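Local atomic coordinates of formylmethanofuran--tetrahydromethanopterin formyltransferase (Methanosarcina barkeri, PDB entry 1M5S), a protein that probably catalyses the reversible transfer of a formyl group from formylmethanofuran to tetrahydromethanopterin, an early step in making methane from carbon dioxide. Residues 178-183 against 245-250; 220-225 against 230-235; 227-230 against 236-239. One frame throughout, in Å; residues are numbered along the deposited sequence.

Contact 1: residues 178-183 against 245-250; sequences TAAEAA and YEIVIN
Ile247 reaches from strand 243-251 to helix 173-187 with its terminal CD1, which meets the methyl of Ala183 and the backbone of Ala180. The carbon contact is tight: Ile247 CD1 lies 3.3 Å from Ala183 CB, less than usual van der Waals distance. The same methyl sits 3.4 Å from Ala180 O, so it rests against two residues about one helical turn apart, with Ala180 CB a little farther off at 4.2 Å. The isoleucine torsions explain this reach: CG1 is anti to the carbonyl carbon (chi1 -66°) and CD1 continues in an extended line (chi2 -165°), putting the longer branch foremost. Two residues back along the strand, Tyr245 faces the helix too, but only through its CB, 4.2 Å from Ala180 CB. Its side chain also packs on Gln173, Ala176 and Leu177, earlier in the helix, and its hydroxyl is hydrogen-bonded to Glu146 of the second subunit. The side-chain packing is apolar and buried, and the small alanines are consistent with the close approach of the helix and strand axes, 8.8 Å at 16°. Strand 243-251 also pairs antiparallel with strand 147-170 through backbone bonds from Tyr245, Ile247 and Ile249. A helix lying nearly parallel to a strand, with alternate strand residues packed against it, is characteristic of an alpha/beta sandwich.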
ATOM      1  N   THR A 178     -15.796   3.820  -7.323  1.00 19.14           N
ATOM      2  CA  THR A 178     -15.247   2.464  -7.364  1.00 14.61           C
ATOM      3  C   THR A 178     -15.082   2.012  -8.811  1.00 13.41           C
ATOM      4  O   THR A 178     -14.077   1.393  -9.168  1.00 14.90           O
ATOM      5  CB  THR A 178     -16.157   1.478  -6.616  1.00 19.26           C
ATOM      6  OG1 THR A 178     -16.265   1.895  -5.250  1.00 17.57           O
ATOM      7  CG2 THR A 178     -15.588   0.065  -6.667  1.00 18.96           C
ATOM      8  N   ALA A 179     -16.032   2.420  -9.650  1.00 17.42           N
ATOM      9  CA  ALA A 179     -15.974   2.153 -11.080  1.00 15.39           C
ATOM     10  C   ALA A 179     -14.774   2.862 -11.718  1.00 17.12           C
ATOM     11  O   ALA A 179     -14.010   2.244 -12.460  1.00 16.87           O
ATOM     12  CB  ALA A 179     -17.282   2.592 -11.743  1.00 12.74           C
ATOM     13  N   ALA A 180     -14.533   4.101 -11.296  1.00 15.97           N
ATOM     14  CA  ALA A 180     -13.386   4.878 -11.755  1.00 22.12           C
ATOM     15  C   ALA A 180     -12.084   4.243 -11.282  1.00 18.05           C
ATOM     16  O   ALA A 180     -11.138   4.082 -12.056  1.00 16.48           O
ATOM     17  CB  ALA A 180     -13.484   6.306 -11.245  1.00 20.85           C
ATOM     18  N   GLU A 181     -12.074   3.807 -10.028  1.00 18.13           N
ATOM     19  CA  GLU A 181     -10.897   3.163  -9.446  1.00 13.97           C
ATOM     20  C   GLU A 181     -10.523   1.902 -10.222  1.00 10.49           C
ATOM     21  O   GLU A 181      -9.354   1.710 -10.568  1.00 14.06           O
ATOM     22  CB  GLU A 181     -11.162   2.820  -7.978  1.00 15.13           C
ATOM     23  CG  GLU A 181     -10.015   2.124  -7.277  1.00 17.33           C
ATOM     24  CD  GLU A 181     -10.329   1.765  -5.840  1.00 20.90           C
ATOM     25  OE1 GLU A 181     -11.291   2.329  -5.267  1.00 20.79           O
ATOM     26  OE2 GLU A 181      -9.583   0.939  -5.271  1.00 20.11           O
ATOM     27  N   ALA A 182     -11.523   1.071 -10.522  1.00 17.77           N
ATOM     28  CA  ALA A 182     -11.311  -0.154 -11.294  1.00 15.52           C
ATOM     29  C   ALA A 182     -10.800   0.169 -12.695  1.00 20.38           C
ATOM     30  O   ALA A 182      -9.870  -0.477 -13.181  1.00 17.39           O
ATOM     31  CB  ALA A 182     -12.599  -0.950 -11.386  1.00 17.80           C
ATOM     32  N   ALA A 183     -11.375   1.198 -13.321  1.00 17.71           N
ATOM     33  CA  ALA A 183     -10.927   1.646 -14.644  1.00 15.74           C
ATOM     34  C   ALA A 183      -9.475   2.143 -14.640  1.00 14.59           C
ATOM     35  O   ALA A 183      -8.679   1.766 -15.505  1.00 16.81           O
ATOM     36  CB  ALA A 183     -11.858   2.733 -15.170  1.00 13.30           C
ATOM     37  N   TYR A 245     -18.022  10.654 -12.282  1.00 19.75           N
ATOM     38  CA  TYR A 245     -16.572  10.810 -12.329  1.00 18.64           C
ATOM     39  C   TYR A 245     -16.113  10.669 -13.771  1.00 16.22           C
ATOM     40  O   TYR A 245     -16.726   9.945 -14.562  1.00 21.17           O
ATOM     41  CB  TYR A 245     -15.867   9.758 -11.454  1.00 19.01           C
ATOM     42  CG  TYR A 245     -15.934  10.057  -9.974  1.00 24.27           C
ATOM     43  CD1 TYR A 245     -15.125  11.040  -9.399  1.00 22.98           C
ATOM     44  CD2 TYR A 245     -16.847   9.397  -9.155  1.00 23.00           C
ATOM     45  CE1 TYR A 245     -15.228  11.357  -8.049  1.00 18.16           C
ATOM     46  CE2 TYR A 245     -16.963   9.711  -7.814  1.00 25.68           C
ATOM     47  CZ  TYR A 245     -16.154  10.691  -7.269  1.00 21.12           C
ATOM     48  OH  TYR A 245     -16.318  11.031  -5.955  1.00 20.87           O
ATOM     49  N   GLU A 246     -15.049  11.389 -14.111  1.00 18.06           N
ATOM     50  CA  GLU A 246     -14.452  11.308 -15.432  1.00 21.22           C
ATOM     51  C   GLU A 246     -13.026  10.778 -15.319  1.00 20.90           C
ATOM     52  O   GLU A 246     -12.341  11.020 -14.325  1.00 24.42           O
ATOM     53  CB  GLU A 246     -14.453  12.691 -16.083  1.00 25.59           C
ATOM     54  CG  GLU A 246     -13.648  12.773 -17.366  1.00 33.01           C
ATOM     55  CD  GLU A 246     -13.547  14.186 -17.922  1.00 34.63           C
ATOM     56  OE1 GLU A 246     -13.872  15.155 -17.196  1.00 26.22           O
ATOM     57  OE2 GLU A 246     -13.131  14.316 -19.097  1.00 27.92           O
ATOM     58  N   ILE A 247     -12.627   9.960 -16.288  1.00 17.57           N
ATOM     59  CA  ILE A 247     -11.244   9.528 -16.399  1.00 21.95           C
ATOM     60  C   ILE A 247     -10.642  10.137 -17.663  1.00 30.56           C
ATOM     61  O   ILE A 247     -11.178   9.952 -18.753  1.00 27.93           O
ATOM     62  CB  ILE A 247     -11.148   7.983 -16.427  1.00 22.16           C
ATOM     63  CG1 ILE A 247     -11.598   7.427 -15.068  1.00 23.00           C
ATOM     64  CG2 ILE A 247      -9.721   7.535 -16.736  1.00 21.35           C
ATOM     65  CD1 ILE A 247     -11.240   6.009 -14.841  1.00 33.36           C
ATOM     66  N   VAL A 248      -9.675  11.036 -17.469  1.00 23.96           N
ATOM     67  CA  VAL A 248      -8.909  11.620 -18.570  1.00 26.04           C
ATOM     68  C   VAL A 248      -7.674  10.781 -18.872  1.00 28.72           C
ATOM     69  O   VAL A 248      -6.966  10.358 -17.964  1.00 22.19           O
ATOM     70  CB  VAL A 248      -8.474  13.064 -18.249  1.00 33.03           C
ATOM     71  CG1 VAL A 248      -7.634  13.624 -19.384  1.00 29.08           C
ATOM     72  CG2 VAL A 248      -9.694  13.936 -18.029  1.00 32.00           C
ATOM     73  N   ILE A 249      -7.416  10.576 -20.158  1.00 20.41           N
ATOM     74  CA  ILE A 249      -6.379   9.667 -20.645  1.00 15.87           C
ATOM     75  C   ILE A 249      -5.492  10.409 -21.661  1.00 31.38           C
ATOM     76  O   ILE A 249      -5.997  10.970 -22.634  1.00 25.61           O
ATOM     77  CB  ILE A 249      -7.019   8.429 -21.343  1.00 16.71           C
ATOM     78  CG1 ILE A 249      -8.002   7.744 -20.392  1.00 19.36           C
ATOM     79  CG2 ILE A 249      -5.950   7.453 -21.800  1.00 22.26           C
ATOM     80  CD1 ILE A 249      -8.882   6.714 -21.038  1.00 26.01           C
ATOM     81  N   ASN A 250      -4.207  10.546 -21.343  1.00 27.31           N
ATOM     82  CA  ASN A 250      -3.207  10.979 -22.317  1.00 24.97           C
ATOM     83  C   ASN A 250      -2.487   9.748 -22.821  1.00 27.09           C
ATOM     84  O   ASN A 250      -2.453   8.727 -22.142  1.00 25.63           O
ATOM     85  CB  ASN A 250      -2.199  11.932 -21.680  1.00 22.80           C
ATOM     86  CG  ASN A 250      -2.818  13.248 -21.271  1.00 20.29           C
ATOM     87  OD1 ASN A 250      -4.036  13.418 -21.324  1.00 23.73           O
ATOM     88  ND2 ASN A 250      -1.983  14.188 -20.847  1.00 26.20           N
TER

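Contact 2: residues 220-225 against 230-235; sequences ANERFC and DKIENT
Arg223 turns its NE toward Asn234, where two oxygens of one residue lie close to it: the backbone O at 2.7 Å from NE and the side-chain OD1 at 2.8 Å from NE. Both hydrogen bonds are weak although short, because they are strongly bent, with N-H...acceptor angles of 117° to O and 130° to OD1. The guanidinium and amide planes are 30° apart, and Asn234 CB lies at the guanidinium edge. Asn234 brings both oxygens within reach of NE because CG stands between its own backbone N and carbonyl carbon, which folds the amide back over the main chain. The arginine chain, in turn, bends at chi3 to present NE. A weak, long ion pair links its NH1 to Glu236.

Beside this polar pair, the aliphatic part of Glu222 crosses Ile232 at about a right angle, CG of Glu222 lying 3.8 Å from CG1 of Ile232. The glutamate's carboxylate is engaged elsewhere, in a salt bridge with Lys207, while Ile232 also packs on Met128 of the second subunit. A water links the two segments: it donates to Glu222 O at 2.7 Å and to Cys225 O at 3.0 Å, and accepts from Thr235 OG1 at 2.7 Å. That hydroxyl is also hydrogen-bonded to Ile237 N. Residues 232-235 form a type I beta turn, and the whole is a water-bridged pair of loop segments at the protein surface beside a subunit interface, within the long connection from strand 193-194 to strand 243-251.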
ATOM      1  N   ALA A 220     -16.886  24.866 -13.652  1.00 35.09           N
ATOM      2  CA  ALA A 220     -17.658  23.636 -13.517  1.00 36.91           C
ATOM      3  C   ALA A 220     -18.833  23.666 -14.490  1.00 40.70           C
ATOM      4  O   ALA A 220     -19.528  24.680 -14.606  1.00 39.70           O
ATOM      5  CB  ALA A 220     -18.161  23.482 -12.083  1.00 29.43           C
ATOM      6  N   ASN A 221     -18.968  22.600 -15.271  1.00 34.40           N
ATOM      7  CA  ASN A 221     -20.140  22.397 -16.115  1.00 32.84           C
ATOM      8  C   ASN A 221     -21.354  21.987 -15.266  1.00 36.96           C
ATOM      9  O   ASN A 221     -21.513  20.820 -14.903  1.00 35.23           O
ATOM     10  CB  ASN A 221     -19.832  21.326 -17.157  1.00 32.20           C
ATOM     11  CG  ASN A 221     -20.904  21.215 -18.217  1.00 35.34           C
ATOM     12  OD1 ASN A 221     -20.651  20.716 -19.313  1.00 36.51           O
ATOM     13  ND2 ASN A 221     -22.119  21.628 -17.882  1.00 24.83           N
ATOM     14  N   GLU A 222     -22.235  22.948 -15.000  1.00 35.37           N
ATOM     15  CA  GLU A 222     -23.377  22.740 -14.110  1.00 38.19           C
ATOM     16  C   GLU A 222     -24.351  21.668 -14.614  1.00 33.49           C
ATOM     17  O   GLU A 222     -25.201  21.195 -13.859  1.00 42.10           O
ATOM     18  CB  GLU A 222     -24.126  24.065 -13.890  1.00 38.44           C
ATOM     19  CG  GLU A 222     -24.823  24.630 -15.135  1.00 36.20           C
ATOM     20  CD  GLU A 222     -23.863  25.268 -16.130  1.00 46.16           C
ATOM     21  OE1 GLU A 222     -22.765  25.696 -15.713  1.00 43.48           O
ATOM     22  OE2 GLU A 222     -24.209  25.346 -17.330  1.00 46.33           O
ATOM     23  N   ARG A 223     -24.203  21.273 -15.877  1.00 31.68           N
ATOM     24  CA  ARG A 223     -25.078  20.273 -16.486  1.00 36.78           C
ATOM     25  C   ARG A 223     -24.743  18.860 -16.032  1.00 36.13           C
ATOM     26  O   ARG A 223     -25.508  17.932 -16.291  1.00 30.68           O
ATOM     27  CB  ARG A 223     -24.992  20.330 -18.015  1.00 43.93           C
ATOM     28  CG  ARG A 223     -25.375  21.667 -18.627  1.00 46.47           C
ATOM     29  CD  ARG A 223     -25.312  21.605 -20.148  1.00 53.12           C
ATOM     30  NE  ARG A 223     -26.565  21.124 -20.729  1.00 59.61           N
ATOM     31  CZ  ARG A 223     -26.655  20.208 -21.692  1.00 65.14           C
ATOM     32  NH1 ARG A 223     -27.847  19.859 -22.162  1.00 61.93           N
ATOM     33  NH2 ARG A 223     -25.561  19.624 -22.170  1.00 68.25           N
ATOM     34  N   PHE A 224     -23.559  18.685 -15.447  1.00 37.35           N
ATOM     35  CA  PHE A 224     -23.133  17.383 -14.933  1.00 32.14           C
ATOM     36  C   PHE A 224     -22.884  17.414 -13.431  1.00 31.85           C
ATOM     37  O   PHE A 224     -22.180  16.560 -12.901  1.00 35.28           O
ATOM     38  CB  PHE A 224     -21.862  16.912 -15.643  1.00 30.01           C
ATOM     39  CG  PHE A 224     -22.060  16.580 -17.091  1.00 34.55           C
ATOM     40  CD1 PHE A 224     -21.791  17.524 -18.075  1.00 39.33           C
ATOM     41  CD2 PHE A 224     -22.451  15.306 -17.474  1.00 32.65           C
ATOM     42  CE1 PHE A 224     -21.902  17.200 -19.420  1.00 31.88           C
ATOM     43  CE2 PHE A 224     -22.565  14.970 -18.816  1.00 31.98           C
ATOM     44  CZ  PHE A 224     -22.290  15.919 -19.791  1.00 40.20           C
ATOM     45  N   CYS A 225     -23.464  18.404 -12.759  1.00 30.59           N
ATOM     46  CA  CYS A 225     -23.379  18.514 -11.306  1.00 33.34           C
ATOM     47  C   CYS A 225     -24.650  17.984 -10.634  1.00 33.95           C
ATOM     48  O   CYS A 225     -25.677  18.665 -10.612  1.00 29.19           O
ATOM     49  CB  CYS A 225     -23.151  19.974 -10.898  1.00 34.09           C
ATOM     50  SG  CYS A 225     -21.611  20.680 -11.510  1.00 34.03           S
ATOM     51  N   ASP A 230     -31.542  19.638  -9.967  1.00 38.61           N
ATOM     52  CA  ASP A 230     -32.929  20.089  -9.854  1.00 46.49           C
ATOM     53  C   ASP A 230     -33.124  21.573 -10.174  1.00 46.71           C
ATOM     54  O   ASP A 230     -34.198  21.974 -10.617  1.00 46.63           O
ATOM     55  CB  ASP A 230     -33.473  19.786  -8.453  1.00 53.01           C
ATOM     56  CG  ASP A 230     -33.832  18.316  -8.268  1.00 62.99           C
ATOM     57  OD1 ASP A 230     -34.019  17.604  -9.283  1.00 60.76           O
ATOM     58  OD2 ASP A 230     -33.929  17.875  -7.103  1.00 63.67           O
ATOM     59  N   LYS A 231     -32.093  22.381  -9.946  1.00 43.20           N
ATOM     60  CA  LYS A 231     -32.126  23.787 -10.321  1.00 48.74           C
ATOM     61  C   LYS A 231     -31.418  24.090 -11.640  1.00 50.37           C
ATOM     62  O   LYS A 231     -31.197  25.250 -11.974  1.00 55.14           O
ATOM     63  CB  LYS A 231     -31.534  24.659  -9.206  1.00 53.58           C
ATOM     64  CG  LYS A 231     -30.463  23.997  -8.374  1.00 63.19           C
ATOM     65  CD  LYS A 231     -30.626  24.370  -6.905  1.00 69.67           C
ATOM     66  CE  LYS A 231     -31.933  23.818  -6.334  1.00 74.95           C
ATOM     67  NZ  LYS A 231     -32.172  24.253  -4.926  1.00 74.83           N
ATOM     68  N   ILE A 232     -31.080  23.051 -12.396  1.00 48.12           N
ATOM     69  CA  ILE A 232     -30.487  23.222 -13.720  1.00 53.81           C
ATOM     70  C   ILE A 232     -31.345  22.477 -14.754  1.00 58.50           C
ATOM     71  O   ILE A 232     -31.365  21.247 -14.776  1.00 58.84           O
ATOM     72  CB  ILE A 232     -29.005  22.710 -13.739  1.00 52.63           C
ATOM     73  CG1 ILE A 232     -28.050  23.840 -13.352  1.00 58.11           C
ATOM     74  CG2 ILE A 232     -28.606  22.227 -15.132  1.00 51.37           C
ATOM     75  CD1 ILE A 232     -28.152  24.282 -11.922  1.00 60.23           C
ATOM     76  N   GLU A 233     -32.123  23.220 -15.539  1.00 57.34           N
ATOM     77  CA  GLU A 233     -33.140  22.593 -16.370  1.00 62.32           C
ATOM     78  C   GLU A 233     -32.598  21.957 -17.640  1.00 60.53           C
ATOM     79  O   GLU A 233     -33.312  21.188 -18.293  1.00 64.04           O
ATOM     80  CB  GLU A 233     -34.275  23.572 -16.706  1.00 69.61           C
ATOM     81  CG  GLU A 233     -35.657  22.904 -16.680  1.00 79.28           C
ATOM     82  CD  GLU A 233     -36.604  23.453 -17.717  1.00 86.90           C
ATOM     83  OE1 GLU A 233     -36.596  22.947 -18.862  1.00 89.10           O
ATOM     84  OE2 GLU A 233     -37.370  24.382 -17.382  1.00 91.86           O
ATOM     85  N   ASN A 234     -31.308  22.145 -17.906  1.00 52.80           N
ATOM     86  CA  ASN A 234     -30.699  21.476 -19.063  1.00 51.21           C
ATOM     87  C   ASN A 234     -29.661  20.482 -18.551  1.00 44.14           C
ATOM     88  O   ASN A 234     -28.637  20.236 -19.203  1.00 45.17           O
ATOM     89  CB  ASN A 234     -30.071  22.500 -20.007  1.00 56.05           C
ATOM     90  CG  ASN A 234     -28.966  23.321 -19.351  1.00 65.38           C
ATOM     91  OD1 ASN A 234     -27.895  23.480 -19.931  1.00 73.11           O
ATOM     92  ND2 ASN A 234     -29.166  23.861 -18.166  1.00 65.15           N
ATOM     93  N   THR A 235     -29.981  19.891 -17.402  1.00 40.23           N
ATOM     94  CA  THR A 235     -29.110  18.951 -16.717  1.00 35.91           C
ATOM     95  C   THR A 235     -28.986  17.648 -17.497  1.00 38.27           C
ATOM     96  O   THR A 235     -29.926  17.215 -18.166  1.00 40.47           O
ATOM     97  CB  THR A 235     -29.630  18.660 -15.285  1.00 40.69           C
ATOM     98  OG1 THR A 235     -28.738  17.757 -14.617  1.00 33.75           O
ATOM     99  CG2 THR A 235     -31.043  18.078 -15.320  1.00 39.35           C
TER
HETATM  100  O   HOH W   1     -27.025  19.330 -13.175  1.00 26.36           O

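Contact 3: residues 227-230 against 236-239; sequences SIKD and EIPA
Lys229 NZ is held by three backbone carbonyls, two of them in the facing segment: Ala239 O at 2.9 Å from NZ and Pro238 O at 3.0 Å from NZ. The third is Val241 O, a little farther along the chain. The two facing bonds differ in approach. Toward Pro238 the ammonium comes at a C=O...N angle of 133° and only slightly tilted from the carbonyl plane. Toward Ala239 it stands well above the plane, 54° out of it and away from the lone pairs, so this short bond is probably more electrostatic than directional. Three carbonyl dipoles converging on one ammonium would be expected to stabilise its positive charge.

The nitrogen gets there on an almost straight chain. CG leaves CA between the backbone N and the carbonyl carbon (chi1 71°), and every later torsion is extended, so the methylenes run alongside the facing segment before ending among its carbonyls. The lysine ammonium here cross-links two parts of the irregular connection between strand 193-194 and strand 243-251, in the proximal lobe of the formyltransferase.

Along the lysine shaft the contact is apolar. Ile237 meets this shaft at about a right angle, its CG2 lying 3.6 Å from Lys229 CD, and the CB atoms of the two residues are 4.0 Å apart. With CG2 of Ile237 anti to its backbone N, that branch lies against the lysine, while CG1 carries the other branch away from it; Ile237 also packs on Pro226. Elsewhere in segment 227-230, Ser227 OG is hydrogen-bonded to Asp148 of the second subunit and Ile228 packs on Met128 of that subunit.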
ATOM      1  N   SER A 227     -25.615  17.457  -7.496  1.00 27.21           N
ATOM      2  CA  SER A 227     -26.124  18.127  -6.301  1.00 28.43           C
ATOM      3  C   SER A 227     -27.005  19.349  -6.614  1.00 34.85           C
ATOM      4  O   SER A 227     -27.647  19.896  -5.717  1.00 37.52           O
ATOM      5  CB  SER A 227     -24.961  18.543  -5.391  1.00 33.12           C
ATOM      6  OG  SER A 227     -24.218  19.615  -5.952  1.00 33.26           O
ATOM      7  N   ILE A 228     -27.035  19.768  -7.880  1.00 36.18           N
ATOM      8  CA  ILE A 228     -27.848  20.912  -8.307  1.00 33.94           C
ATOM      9  C   ILE A 228     -28.664  20.610  -9.569  1.00 39.52           C
ATOM     10  O   ILE A 228     -29.141  21.530 -10.232  1.00 41.15           O
ATOM     11  CB  ILE A 228     -26.971  22.163  -8.593  1.00 35.12           C
ATOM     12  CG1 ILE A 228     -25.949  21.846  -9.688  1.00 32.73           C
ATOM     13  CG2 ILE A 228     -26.289  22.635  -7.321  1.00 32.11           C
ATOM     14  CD1 ILE A 228     -25.263  23.062 -10.266  1.00 41.13           C
ATOM     15  N   LYS A 229     -28.822  19.329  -9.901  1.00 28.55           N
ATOM     16  CA  LYS A 229     -29.515  18.928 -11.126  1.00 34.32           C
ATOM     17  C   LYS A 229     -30.974  19.389 -11.147  1.00 38.56           C
ATOM     18  O   LYS A 229     -31.557  19.558 -12.221  1.00 41.44           O
ATOM     19  CB  LYS A 229     -29.453  17.407 -11.311  1.00 28.08           C
ATOM     20  CG  LYS A 229     -30.313  16.618 -10.332  1.00 37.00           C
ATOM     21  CD  LYS A 229     -30.127  15.125 -10.506  1.00 36.07           C
ATOM     22  CE  LYS A 229     -30.745  14.362  -9.348  1.00 45.05           C
ATOM     23  NZ  LYS A 229     -30.373  12.919  -9.362  1.00 41.92           N
ATOM     24  N   ASP A 230     -31.542  19.638  -9.967  1.00 38.61           N
ATOM     25  CA  ASP A 230     -32.929  20.089  -9.854  1.00 46.49           C
ATOM     26  C   ASP A 230     -33.124  21.573 -10.174  1.00 46.71           C
ATOM     27  O   ASP A 230     -34.198  21.974 -10.617  1.00 46.63           O
ATOM     28  CB  ASP A 230     -33.473  19.786  -8.453  1.00 53.01           C
ATOM     29  CG  ASP A 230     -33.832  18.316  -8.268  1.00 62.99           C
ATOM     30  OD1 ASP A 230     -34.019  17.604  -9.283  1.00 60.76           O
ATOM     31  OD2 ASP A 230     -33.929  17.875  -7.103  1.00 63.67           O
ATOM     32  N   GLU A 236     -27.773  17.106 -17.510  1.00 32.82           N
ATOM     33  CA  GLU A 236     -27.489  15.823 -18.137  1.00 34.84           C
ATOM     34  C   GLU A 236     -27.576  14.676 -17.136  1.00 32.87           C
ATOM     35  O   GLU A 236     -27.305  13.527 -17.485  1.00 34.82           O
ATOM     36  CB  GLU A 236     -26.092  15.851 -18.744  1.00 38.22           C
ATOM     37  CG  GLU A 236     -25.978  16.685 -20.003  1.00 48.23           C
ATOM     38  CD  GLU A 236     -26.469  15.939 -21.225  1.00 58.14           C
ATOM     39  OE1 GLU A 236     -25.925  14.851 -21.519  1.00 60.27           O
ATOM     40  OE2 GLU A 236     -27.433  16.412 -21.862  1.00 66.70           O
ATOM     41  N   ILE A 237     -27.931  15.005 -15.894  1.00 29.38           N
ATOM     42  CA  ILE A 237     -27.938  14.058 -14.774  1.00 33.30           C
ATOM     43  C   ILE A 237     -29.356  13.532 -14.552  1.00 30.72           C
ATOM     44  O   ILE A 237     -30.248  14.297 -14.180  1.00 31.38           O
ATOM     45  CB  ILE A 237     -27.439  14.745 -13.453  1.00 28.27           C
ATOM     46  CG1 ILE A 237     -26.051  15.355 -13.660  1.00 32.06           C
ATOM     47  CG2 ILE A 237     -27.391  13.746 -12.307  1.00 26.54           C
ATOM     48  CD1 ILE A 237     -25.047  14.412 -14.291  1.00 30.92           C
ATOM     49  N   PRO A 238     -29.577  12.219 -14.770  1.00 35.01           N
ATOM     50  CA  PRO A 238     -30.852  11.553 -14.472  1.00 34.05           C
ATOM     51  C   PRO A 238     -31.187  11.613 -12.995  1.00 34.66           C
ATOM     52  O   PRO A 238     -30.308  11.851 -12.161  1.00 31.74           O
ATOM     53  CB  PRO A 238     -30.621  10.116 -14.923  1.00 34.31           C
ATOM     54  CG  PRO A 238     -29.533  10.208 -15.914  1.00 38.53           C
ATOM     55  CD  PRO A 238     -28.634  11.294 -15.418  1.00 36.43           C
ATOM     56  N   ALA A 239     -32.450  11.364 -12.665  1.00 33.43           N
ATOM     57  CA  ALA A 239     -32.891  11.422 -11.276  1.00 32.49           C
ATOM     58  C   ALA A 239     -32.234  10.328 -10.431  1.00 37.11           C
ATOM     59  O   ALA A 239     -31.983  10.522  -9.237  1.00 33.19           O
ATOM     60  CB  ALA A 239     -34.411  11.306 -11.203  1.00 39.59           C
TER

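In the fold
Contacts 2 and 3 lie inside the loop closed by contact 1, their own segments interleaving. Contact 1 joins helix 173-187 to strand 243-251, and the long connection between those elements contains contacts 2 and 3, the segments following in the order 220-225, 227-230, 230-235 and 236-239. Contacts 2 and 3 have centres 6 Å apart, share Asp230 and touch directly, with Phe224 packing on both Glu236 and Ile237, so they form one folded piece of loop. Contact 1, more deeply buried, has its centre about 21 Å from either. All three lie in the proximal lobe and touch the second subunit, so the buried helix-strand packing and the peripheral loop both contribute to the homotetramer's interfaces.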